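Local coordinates for protein 1H-3-hydroxy-4-oxoquinoline 2,4-dioxygenase (Pseudomonas putida, PDB 3IBT) that catalyses the cofactor-independent, ring-cleaving dioxygenation of 3-hydroxy-1H-quinolin-4-one to N-formylanthranilate and carbon monoxide in oxoquinoline degradation, at residues Ala21-Leu27 with Asp47-Pro53; Ser28-Gln32 with Met177-Ala181; Ile117-Trp121 with Thr243-Ser247; Phe129-Glu135 with Ser148-Glu152. All coordinates share one frame; numbering follows the deposited sequence.

Interaction 1 (Ala21-Leu27 with Asp47-Pro53)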
# COMPACT_ATOMS: atom_id res chain seq x y z
N ALA A 21 -10.09 3.84 -20.45
CA ALA A 21 -9.22 4.96 -20.12
C ALA A 21 -8.00 4.35 -19.39
O ALA A 21 -8.03 3.16 -19.05
CB ALA A 21 -9.96 5.99 -19.24
N PRO A 22 -6.93 5.13 -19.17
CA PRO A 22 -5.74 4.54 -18.55
C PRO A 22 -6.07 3.87 -17.22
O PRO A 22 -6.62 4.52 -16.32
CB PRO A 22 -4.81 5.73 -18.34
CG PRO A 22 -5.27 6.76 -19.29
CD PRO A 22 -6.73 6.57 -19.45
N THR A 23 -5.77 2.57 -17.10
CA THR A 23 -6.14 1.80 -15.92
C THR A 23 -5.10 1.94 -14.81
O THR A 23 -3.88 1.89 -15.06
CB THR A 23 -6.43 0.33 -16.27
OG1 THR A 23 -7.40 0.29 -17.32
CG2 THR A 23 -6.97 -0.42 -15.05
N LEU A 24 -5.63 2.15 -13.59
CA LEU A 24 -4.85 2.53 -12.43
C LEU A 24 -5.39 1.76 -11.25
O LEU A 24 -6.57 1.89 -10.93
CB LEU A 24 -5.05 4.01 -12.16
CG LEU A 24 -3.90 4.79 -11.52
CD1 LEU A 24 -4.33 6.22 -11.25
CD2 LEU A 24 -3.45 4.15 -10.25
N PHE A 25 -4.55 0.97 -10.60
CA PHE A 25 -4.98 0.20 -9.45
C PHE A 25 -4.67 0.94 -8.16
O PHE A 25 -3.52 1.43 -7.96
CB PHE A 25 -4.26 -1.15 -9.41
CG PHE A 25 -4.89 -2.20 -10.26
CD1 PHE A 25 -4.44 -2.42 -11.55
CD2 PHE A 25 -5.92 -2.99 -9.75
CE1 PHE A 25 -5.02 -3.43 -12.36
CE2 PHE A 25 -6.54 -4.01 -10.54
CZ PHE A 25 -6.08 -4.24 -11.85
N LEU A 26 -5.66 1.01 -7.27
CA LEU A 26 -5.40 1.55 -5.94
C LEU A 26 -5.36 0.44 -4.89
O LEU A 26 -6.42 -0.05 -4.49
CB LEU A 26 -6.42 2.64 -5.59
CG LEU A 26 -6.33 4.02 -6.26
CD1 LEU A 26 -7.01 5.05 -5.37
CD2 LEU A 26 -4.89 4.46 -6.54
N LEU A 27 -4.15 0.08 -4.43
CA LEU A 27 -3.90 -1.10 -3.54
C LEU A 27 -3.54 -0.73 -2.11
O LEU A 27 -2.53 -0.05 -1.88
CB LEU A 27 -2.74 -1.95 -4.07
CG LEU A 27 -2.73 -2.40 -5.53
CD1 LEU A 27 -1.32 -2.89 -5.98
CD2 LEU A 27 -3.82 -3.44 -5.74
N ASP A 47 -9.78 10.91 -14.88
CA ASP A 47 -8.68 10.70 -15.82
C ASP A 47 -8.40 9.26 -16.08
O ASP A 47 -8.07 8.87 -17.21
CB ASP A 47 -7.41 11.34 -15.29
CG ASP A 47 -7.57 12.81 -15.05
OD1 ASP A 47 -8.38 13.41 -15.77
OD2 ASP A 47 -6.91 13.37 -14.15
N PHE A 48 -8.58 8.46 -15.05
CA PHE A 48 -8.21 7.07 -15.07
C PHE A 48 -9.40 6.15 -14.89
O PHE A 48 -10.44 6.56 -14.40
CB PHE A 48 -7.32 6.83 -13.91
CG PHE A 48 -6.10 7.62 -13.95
CD1 PHE A 48 -6.03 8.83 -13.30
CD2 PHE A 48 -4.98 7.14 -14.60
CE1 PHE A 48 -4.88 9.55 -13.32
CE2 PHE A 48 -3.82 7.85 -14.62
CZ PHE A 48 -3.78 9.06 -13.98
N HIS A 49 -9.21 4.89 -15.27
CA HIS A 49 -10.12 3.79 -14.95
C HIS A 49 -9.63 3.25 -13.61
O HIS A 49 -8.50 2.75 -13.54
CB HIS A 49 -10.03 2.74 -16.06
CG HIS A 49 -10.79 1.48 -15.79
ND1 HIS A 49 -10.54 0.31 -16.48
CD2 HIS A 49 -11.80 1.20 -14.93
CE1 HIS A 49 -11.36 -0.64 -16.05
NE2 HIS A 49 -12.13 -0.13 -15.11
N VAL A 50 -10.41 3.37 -12.54
CA VAL A 50 -9.82 3.16 -11.21
C VAL A 50 -10.37 1.98 -10.45
O VAL A 50 -11.54 1.99 -10.05
CB VAL A 50 -9.93 4.38 -10.31
CG1 VAL A 50 -9.42 4.05 -8.93
CG2 VAL A 50 -9.17 5.56 -10.90
N ILE A 51 -9.50 1.00 -10.20
CA ILE A 51 -9.86 -0.23 -9.51
C ILE A 51 -9.29 -0.30 -8.09
O ILE A 51 -8.09 -0.41 -7.93
CB ILE A 51 -9.37 -1.48 -10.28
CG1 ILE A 51 -9.56 -1.31 -11.79
CG2 ILE A 51 -10.06 -2.70 -9.74
CD1 ILE A 51 -10.22 -2.53 -12.52
N CYS A 52 -10.14 -0.25 -7.07
CA CYS A 52 -9.64 -0.44 -5.72
C CYS A 52 -9.99 -1.85 -5.25
O CYS A 52 -11.13 -2.09 -4.84
CB CYS A 52 -10.21 0.60 -4.77
SG CYS A 52 -9.81 2.30 -5.20
N PRO A 53 -9.03 -2.81 -5.33
CA PRO A 53 -9.26 -4.18 -4.78
C PRO A 53 -9.14 -4.39 -3.25
O PRO A 53 -8.62 -3.56 -2.52
CB PRO A 53 -8.25 -5.06 -5.53
CG PRO A 53 -7.33 -4.13 -6.27
CD PRO A 53 -7.73 -2.70 -6.01
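Strands 23-27 and 49-53 run side by side in parallel, their short axes 4.7 Å apart at closest approach and turned by 25°. The bridges pair T23 with H49, L24 with V50 and F25 with I51. H49 N donates to P22 O, L24 N to H49 O, I51 N to L24 O and L26 N to I51 O; the last spans 2.9 Å. L24 CD1 sits over the centre of the F48 ring, 3.5 Å from its centroid and 11° off the normal. This is a CH-pi contact. The two strands belong to a beta-alpha-beta unit with helix 40-44 in the central sheet of the alpha/beta-hydrolase fold. On one face of that sheet T23 and H49 lie alongside each other, and T23 OG1 is hydrogen-bonded to H49 ND1 at 3.3 Å. The other imidazole nitrogen, H49 NE2, bonds to E15 on strand 9-16. The H49 ring is thus held at both nitrogens. F25 continues this face: its CD2 meets I51 CB at 3.8 Å, and P53 CG comes to the ring edge. F25 CG is anti to the carbonyl carbon (chi1 -84°), which leans the ring toward I51. Beyond L24, L26 CB touches C52 SG at 3.4 Å, and L26 CG meets V50 CG1. At the C-terminal ends of the strands L27 CD2 packs on P53 CG at 3.6 Å.

Interaction 2 (Ser28-Gln32 with Met177-Ala181)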
# COMPACT_ATOMS: atom_id res chain seq x y z
N SER A 28 -4.30 -1.23 -1.15
CA SER A 28 -4.08 -0.86 0.26
C SER A 28 -2.90 -1.57 1.05
O SER A 28 -2.15 -2.39 0.51
CB SER A 28 -5.38 -1.04 1.02
OG SER A 28 -5.40 -2.34 1.55
N GLY A 29 -2.76 -1.26 2.34
CA GLY A 29 -1.90 -2.06 3.19
C GLY A 29 -2.69 -3.22 3.75
O GLY A 29 -3.86 -3.44 3.36
N TRP A 30 -2.04 -3.99 4.64
CA TRP A 30 -2.69 -5.11 5.35
C TRP A 30 -3.72 -4.54 6.28
O TRP A 30 -3.52 -3.43 6.80
CB TRP A 30 -1.67 -5.88 6.20
CG TRP A 30 -0.70 -6.67 5.39
CD1 TRP A 30 0.48 -6.23 4.85
CD2 TRP A 30 -0.82 -8.06 5.03
NE1 TRP A 30 1.09 -7.25 4.16
CE2 TRP A 30 0.32 -8.39 4.26
CE3 TRP A 30 -1.78 -9.06 5.29
CZ2 TRP A 30 0.54 -9.68 3.74
CZ3 TRP A 30 -1.58 -10.34 4.76
CH2 TRP A 30 -0.43 -10.64 4.00
N CYS A 31 -4.81 -5.26 6.48
CA CYS A 31 -5.83 -4.79 7.41
C CYS A 31 -6.43 -3.45 7.02
O CYS A 31 -6.81 -2.65 7.90
CB CYS A 31 -5.23 -4.67 8.79
SG CYS A 31 -4.95 -6.28 9.47
N GLN A 32 -6.47 -3.20 5.70
CA GLN A 32 -7.12 -2.03 5.13
C GLN A 32 -8.05 -2.39 3.97
O GLN A 32 -8.07 -3.53 3.44
CB GLN A 32 -6.13 -1.01 4.61
CG GLN A 32 -5.73 0.00 5.59
CD GLN A 32 -4.35 0.53 5.25
OE1 GLN A 32 -3.60 -0.14 4.53
NE2 GLN A 32 -4.00 1.74 5.73
N MSE A 177 -5.73 -11.69 11.27
CA MSE A 177 -5.19 -10.95 10.17
C MSE A 177 -4.14 -9.96 10.68
O MSE A 177 -3.05 -9.85 10.11
CB MSE A 177 -6.29 -10.27 9.39
CG MSE A 177 -5.83 -9.72 8.05
SE MSE A 177 -5.32 -11.08 6.73
CE MSE A 177 -7.15 -11.92 6.51
N TRP A 178 -4.44 -9.26 11.77
CA TRP A 178 -3.47 -8.33 12.31
C TRP A 178 -2.08 -9.01 12.46
O TRP A 178 -1.01 -8.41 12.24
CB TRP A 178 -3.95 -7.72 13.65
CG TRP A 178 -2.95 -6.69 14.11
CD1 TRP A 178 -2.04 -6.82 15.10
CD2 TRP A 178 -2.70 -5.41 13.50
NE1 TRP A 178 -1.27 -5.68 15.19
CE2 TRP A 178 -1.65 -4.81 14.21
CE3 TRP A 178 -3.29 -4.70 12.44
CZ2 TRP A 178 -1.15 -3.53 13.89
CZ3 TRP A 178 -2.78 -3.44 12.11
CH2 TRP A 178 -1.73 -2.87 12.84
N GLN A 179 -2.14 -10.29 12.82
CA GLN A 179 -0.97 -11.07 13.12
C GLN A 179 -0.29 -11.51 11.85
O GLN A 179 0.90 -11.32 11.71
CB GLN A 179 -1.34 -12.26 13.98
CG GLN A 179 -1.71 -11.87 15.40
CD GLN A 179 -2.37 -13.01 16.17
OE1 GLN A 179 -2.36 -14.17 15.74
NE2 GLN A 179 -2.94 -12.68 17.33
N ARG A 180 -1.05 -12.10 10.93
CA ARG A 180 -0.45 -12.48 9.65
C ARG A 180 0.35 -11.29 9.09
O ARG A 180 1.47 -11.45 8.59
CB ARG A 180 -1.50 -12.99 8.64
CG ARG A 180 -0.91 -13.21 7.24
CD ARG A 180 -1.28 -14.51 6.55
NE ARG A 180 -2.69 -14.55 6.20
CZ ARG A 180 -3.63 -15.13 6.95
NH1 ARG A 180 -4.90 -15.09 6.56
NH2 ARG A 180 -3.30 -15.74 8.08
N ALA A 181 -0.24 -10.11 9.22
CA ALA A 181 0.30 -8.89 8.69
C ALA A 181 1.69 -8.66 9.26
O ALA A 181 2.64 -8.29 8.56
CB ALA A 181 -0.62 -7.75 9.04
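Part of the probable substrate pocket is built here, where W30 and C31 of the loop after strand 23-27 meet helix 175-192. W30, C31 and Q32 are substrate-binding residues by similarity. The loop makes a type II beta turn from G29 to Q32, with W30 and C31 at its two central positions. Both of their side chains reach the helix, and no hydrogen bond joins the segments. W30 CB touches A181 CB at 3.6 Å. One face of the indole receives A181 CA in a CH-pi contact, 4.3 Å from the centroid of the five-membered ring. The edge of the six-membered ring faces the selenium of M177, a selenomethionine, with W30 CZ3 and M177 SE 4.3 Å apart. This is a Met-aromatic contact. R180 CG reaches W30 CZ3 at 3.9 Å. C31 SG is placed between M177 CG and W178 CE3, at 3.8 Å from each, and its approach to the W178 ring is oblique. W178 CG is anti to the backbone N (chi1 -175°), and the indole swings back toward C31. In alpha/beta hydrolases the loop after this strand commonly contributes to the oxyanion hole, and a helical cap closes over the pocket, as helix 175-192 probably does here.

Interaction 3 (Ile117-Trp121 with Thr243-Ser247). Unlike the reference sequence in segment 117-121: I118 (reference Val).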
# COMPACT_ATOMS: atom_id res chain seq x y z
N ILE A 117 3.79 3.74 -8.10
CA ILE A 117 3.79 4.68 -6.99
C ILE A 117 3.55 3.93 -5.74
O ILE A 117 2.77 2.99 -5.69
CB ILE A 117 2.66 5.68 -7.11
CG1 ILE A 117 2.84 6.53 -8.37
CG2 ILE A 117 2.53 6.52 -5.81
CD1 ILE A 117 1.87 7.55 -8.55
N ILE A 118 4.20 4.38 -4.71
CA ILE A 118 4.07 3.82 -3.39
C ILE A 118 3.81 4.97 -2.43
O ILE A 118 4.27 6.09 -2.66
CB ILE A 118 5.34 3.10 -3.01
CG1 ILE A 118 6.55 3.96 -3.40
CG2 ILE A 118 5.39 1.75 -3.71
CD1 ILE A 118 7.84 3.25 -3.27
N ILE A 119 3.07 4.71 -1.37
CA ILE A 119 2.65 5.77 -0.49
C ILE A 119 2.99 5.36 0.95
O ILE A 119 2.55 4.32 1.42
CB ILE A 119 1.15 6.05 -0.62
CG1 ILE A 119 0.84 6.49 -2.05
CG2 ILE A 119 0.71 7.10 0.36
CD1 ILE A 119 -0.59 6.77 -2.31
N ASP A 120 3.79 6.16 1.63
CA ASP A 120 3.98 5.96 3.04
C ASP A 120 4.42 4.57 3.40
O ASP A 120 3.85 3.94 4.30
CB ASP A 120 2.77 6.39 3.87
CG ASP A 120 3.20 7.27 5.04
OD1 ASP A 120 2.89 8.48 4.99
OD2 ASP A 120 3.93 6.80 5.97
N TRP A 121 5.45 4.12 2.69
CA TRP A 121 6.19 2.90 2.92
C TRP A 121 7.46 3.28 3.67
O TRP A 121 8.25 4.11 3.16
CB TRP A 121 6.65 2.43 1.58
CG TRP A 121 7.03 1.03 1.52
CD1 TRP A 121 6.78 0.07 2.43
CD2 TRP A 121 7.69 0.39 0.43
NE1 TRP A 121 7.25 -1.12 2.00
CE2 TRP A 121 7.80 -0.96 0.76
CE3 TRP A 121 8.20 0.84 -0.79
CZ2 TRP A 121 8.40 -1.90 -0.09
CZ3 TRP A 121 8.79 -0.10 -1.66
CH2 TRP A 121 8.87 -1.46 -1.30
N THR A 243 0.02 12.56 9.46
CA THR A 243 -0.58 11.23 9.46
C THR A 243 0.14 10.24 8.55
O THR A 243 0.90 10.63 7.65
CB THR A 243 -2.06 11.41 8.99
OG1 THR A 243 -2.86 11.58 10.15
CG2 THR A 243 -2.61 10.31 8.03
N HIS A 244 -0.13 8.96 8.78
CA HIS A 244 0.38 7.85 7.96
C HIS A 244 -0.42 7.59 6.64
O HIS A 244 0.08 6.85 5.79
CB HIS A 244 0.49 6.59 8.87
CG HIS A 244 0.95 5.32 8.19
ND1 HIS A 244 2.16 5.20 7.55
CD2 HIS A 244 0.37 4.09 8.14
CE1 HIS A 244 2.31 3.96 7.10
NE2 HIS A 244 1.24 3.27 7.45
N PHE A 245 -1.60 8.20 6.45
CA PHE A 245 -2.47 7.91 5.27
C PHE A 245 -2.73 9.17 4.50
O PHE A 245 -3.79 9.81 4.61
CB PHE A 245 -3.76 7.32 5.71
CG PHE A 245 -3.63 6.52 6.94
CD1 PHE A 245 -3.76 7.12 8.19
CD2 PHE A 245 -3.34 5.15 6.87
CE1 PHE A 245 -3.63 6.37 9.37
CE2 PHE A 245 -3.21 4.38 8.03
CZ PHE A 245 -3.36 5.00 9.30
N PRO A 246 -1.73 9.59 3.71
CA PRO A 246 -1.93 10.80 2.93
C PRO A 246 -3.15 10.72 1.97
O PRO A 246 -3.71 11.74 1.56
CB PRO A 246 -0.61 10.94 2.16
CG PRO A 246 0.12 9.66 2.30
CD PRO A 246 -0.38 8.99 3.53
N SER A 247 -3.57 9.52 1.62
CA SER A 247 -4.73 9.38 0.75
C SER A 247 -6.01 9.78 1.46
O SER A 247 -6.99 10.08 0.82
CB SER A 247 -4.83 7.95 0.29
OG SER A 247 -4.80 7.11 1.44
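This is a buried acid-histidine pair, D120 with H244, set in loops beside the central sheet. D120 directly follows strand 115-119, and H244 lies just before helix 246-249. H244 ND1 donates to D120 OD2 over 2.9 Å, but the bond is weak, bent to 139° at the hydrogen. The carboxylate oxygen comes at the edge of the imidazole, near its plane. The carboxylate itself stands almost perpendicular to the ring, at 83°. H244 CG is anti to the backbone N (chi1 178°), which turns the ring to D120. The other oxygen, D120 OD1, accepts bonds from the backbone N atoms of S213 and Q214, so the carboxylate is gripped at both ends. P246 CD lies 3.6 Å from D120 OD1. Beside it, I119 CG2 meets P246 CG. W153 stacks on the H244 ring. With an alanine at D120, H244 ND1 would probably lose its acceptor and the ring be freer to turn, while the S213 and Q214 N-H groups would lack their mate. By similarity H244 is the proton donor/acceptor and D120 raises its basicity. With S95, a substrate-binding residue by similarity, close to H244, the site resembles the alpha/beta-hydrolase triad, although the acid follows strand 115-119.

Interaction 4 (Phe129-Glu135 with Ser148-Glu152)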
# COMPACT_ATOMS: atom_id res chain seq x y z
N PHE A 129 9.94 0.13 15.44
CA PHE A 129 9.23 -0.67 14.47
C PHE A 129 9.32 -2.19 14.71
O PHE A 129 8.30 -2.88 14.85
CB PHE A 129 9.79 -0.31 13.11
CG PHE A 129 9.10 -0.95 11.99
CD1 PHE A 129 7.77 -0.63 11.71
CD2 PHE A 129 9.77 -1.85 11.18
CE1 PHE A 129 7.10 -1.22 10.64
CE2 PHE A 129 9.13 -2.45 10.09
CZ PHE A 129 7.80 -2.12 9.81
N TRP A 130 10.54 -2.72 14.76
CA TRP A 130 10.74 -4.12 15.04
C TRP A 130 10.01 -4.59 16.28
O TRP A 130 9.56 -5.72 16.33
CB TRP A 130 12.21 -4.37 15.29
CG TRP A 130 12.99 -4.22 14.08
CD1 TRP A 130 13.90 -3.25 13.81
CD2 TRP A 130 12.95 -5.06 12.96
NE1 TRP A 130 14.44 -3.45 12.57
CE2 TRP A 130 13.87 -4.56 12.03
CE3 TRP A 130 12.23 -6.22 12.66
CZ2 TRP A 130 14.08 -5.17 10.81
CZ3 TRP A 130 12.44 -6.82 11.45
CH2 TRP A 130 13.36 -6.30 10.54
N GLN A 131 9.93 -3.73 17.28
CA GLN A 131 9.19 -4.08 18.47
C GLN A 131 7.71 -4.23 18.20
O GLN A 131 7.11 -5.22 18.58
CB GLN A 131 9.40 -3.05 19.58
CG GLN A 131 9.00 -3.59 20.96
CD GLN A 131 9.51 -2.72 22.08
OE1 GLN A 131 9.56 -1.48 21.95
NE2 GLN A 131 9.90 -3.35 23.20
N GLN A 132 7.14 -3.25 17.52
CA GLN A 132 5.71 -3.21 17.28
C GLN A 132 5.29 -4.36 16.39
O GLN A 132 4.15 -4.84 16.48
CB GLN A 132 5.31 -1.90 16.63
CG GLN A 132 5.88 -0.64 17.25
CD GLN A 132 5.33 0.60 16.58
OE1 GLN A 132 5.99 1.21 15.74
NE2 GLN A 132 4.08 0.94 16.90
N LEU A 133 6.21 -4.81 15.54
CA LEU A 133 5.96 -6.00 14.78
C LEU A 133 5.90 -7.23 15.69
O LEU A 133 5.15 -8.20 15.44
CB LEU A 133 6.98 -6.16 13.68
CG LEU A 133 6.85 -5.07 12.62
CD1 LEU A 133 7.95 -5.28 11.63
CD2 LEU A 133 5.49 -5.06 11.92
N ALA A 134 6.66 -7.21 16.78
CA ALA A 134 6.58 -8.31 17.74
C ALA A 134 5.34 -8.16 18.62
O ALA A 134 4.56 -9.10 18.72
CB ALA A 134 7.84 -8.39 18.56
N GLU A 135 5.14 -7.00 19.24
CA GLU A 135 3.92 -6.75 20.02
C GLU A 135 2.73 -7.25 19.21
O GLU A 135 1.95 -8.08 19.67
CB GLU A 135 3.75 -5.27 20.32
CG GLU A 135 4.30 -4.84 21.68
CD GLU A 135 5.03 -3.49 21.63
OE1 GLU A 135 4.64 -2.60 20.83
OE2 GLU A 135 6.02 -3.32 22.38
N SER A 148 -0.48 0.35 19.41
CA SER A 148 0.77 1.06 19.40
C SER A 148 1.00 1.86 18.11
O SER A 148 1.28 3.06 18.17
CB SER A 148 1.90 0.08 19.59
OG SER A 148 3.10 0.79 19.33
N PHE A 149 0.89 1.17 16.97
CA PHE A 149 0.88 1.78 15.64
C PHE A 149 -0.14 2.92 15.52
O PHE A 149 0.22 4.03 15.10
CB PHE A 149 0.58 0.73 14.56
CG PHE A 149 1.80 -0.07 14.12
CD1 PHE A 149 1.88 -1.43 14.40
CD2 PHE A 149 2.85 0.55 13.45
CE1 PHE A 149 2.99 -2.16 14.02
CE2 PHE A 149 3.98 -0.18 13.07
CZ PHE A 149 4.05 -1.52 13.34
N PHE A 150 -1.40 2.66 15.89
CA PHE A 150 -2.44 3.68 15.78
C PHE A 150 -2.02 4.99 16.41
O PHE A 150 -2.08 6.02 15.77
CB PHE A 150 -3.73 3.24 16.44
CG PHE A 150 -4.46 2.12 15.73
CD1 PHE A 150 -4.06 1.66 14.48
CD2 PHE A 150 -5.59 1.55 16.31
CE1 PHE A 150 -4.77 0.63 13.83
CE2 PHE A 150 -6.30 0.54 15.67
CZ PHE A 150 -5.89 0.08 14.43
N ASP A 151 -1.59 4.93 17.68
CA ASP A 151 -1.21 6.13 18.41
C ASP A 151 -0.18 6.89 17.57
O ASP A 151 -0.22 8.13 17.45
CB ASP A 151 -0.62 5.78 19.78
CG ASP A 151 -1.69 5.28 20.79
OD1 ASP A 151 -2.45 6.11 21.33
OD2 ASP A 151 -1.76 4.05 21.07
N GLU A 152 0.71 6.13 16.95
CA GLU A 152 1.77 6.67 16.12
C GLU A 152 1.21 7.19 14.79
O GLU A 152 1.20 8.39 14.53
CB GLU A 152 2.84 5.62 15.86
CG GLU A 152 3.94 6.12 14.92
CD GLU A 152 5.03 5.07 14.70
OE1 GLU A 152 5.57 4.54 15.71
OE2 GLU A 152 5.36 4.78 13.52
O HOH W 1 5.50 -0.34 21.40
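A water donates to E135 OE1 at 2.5 Å and lies 3.4 Å from S148 OG, a weak bond. It sits between two successive helices, 127-135 and 142-154, of the helical cap inserted after strand 115-119 of the alpha/beta-hydrolase fold. The short axes are 11.1 Å apart at closest approach and run at 136°, so the helices are splayed and roughly antiparallel. Side chains reach across between them. Q132 and F149 carry most of the contact. The Q132 amide is stacked over one face of the F149 ring, the two planes 23° apart. Nearer the helix, Q132 CB meets F149 CE1 at 3.5 Å. The Q132 chain runs extended beyond CG (chi2 -176°) and so carries its amide across to S148 and F149. S148 OG lies 3.5 Å from Q132 CD. An alanine in place of F149 would probably leave the Q132 amide without the ring it lies on and open a gap beside F129 and L133. F149 also meets W153, a substrate-binding residue by similarity, and touches W178 of helix 175-192. The contact therefore joins helix 127-135 to residues close to the probable pocket. F129 rests against Y189 of helix 175-192, edge-to-face. Two apolar groups come to the edge of the F149 ring: F129 CD1 lies 4.1 Å from F149 CE2, and L133 CD2 stands 4.1 Å from F149 CZ.

Interactions 1 and 3 both reach the central sheet, but their chemistry differs. Interaction 1 is a strand ladder of backbone bonds, whereas interaction 3 is a polar side-chain pair beyond a strand end, nearest of the four to the chain's centre. Interaction 2 is aromatic and apolar; interaction 4 adds an amide stacked on a ring and a water at its edge. Interactions 1, 2 and 3 are buried; interaction 4 is partly buried. Strand 23-27 runs straight into the loop of interaction 2. That loop touches interaction 3 through Q32 and F245, and its partner helix touches interaction 4 through W178 and F149. Interaction 2 holds some probable substrate-binding residues, interaction 3 the probable catalytic histidine and its acid.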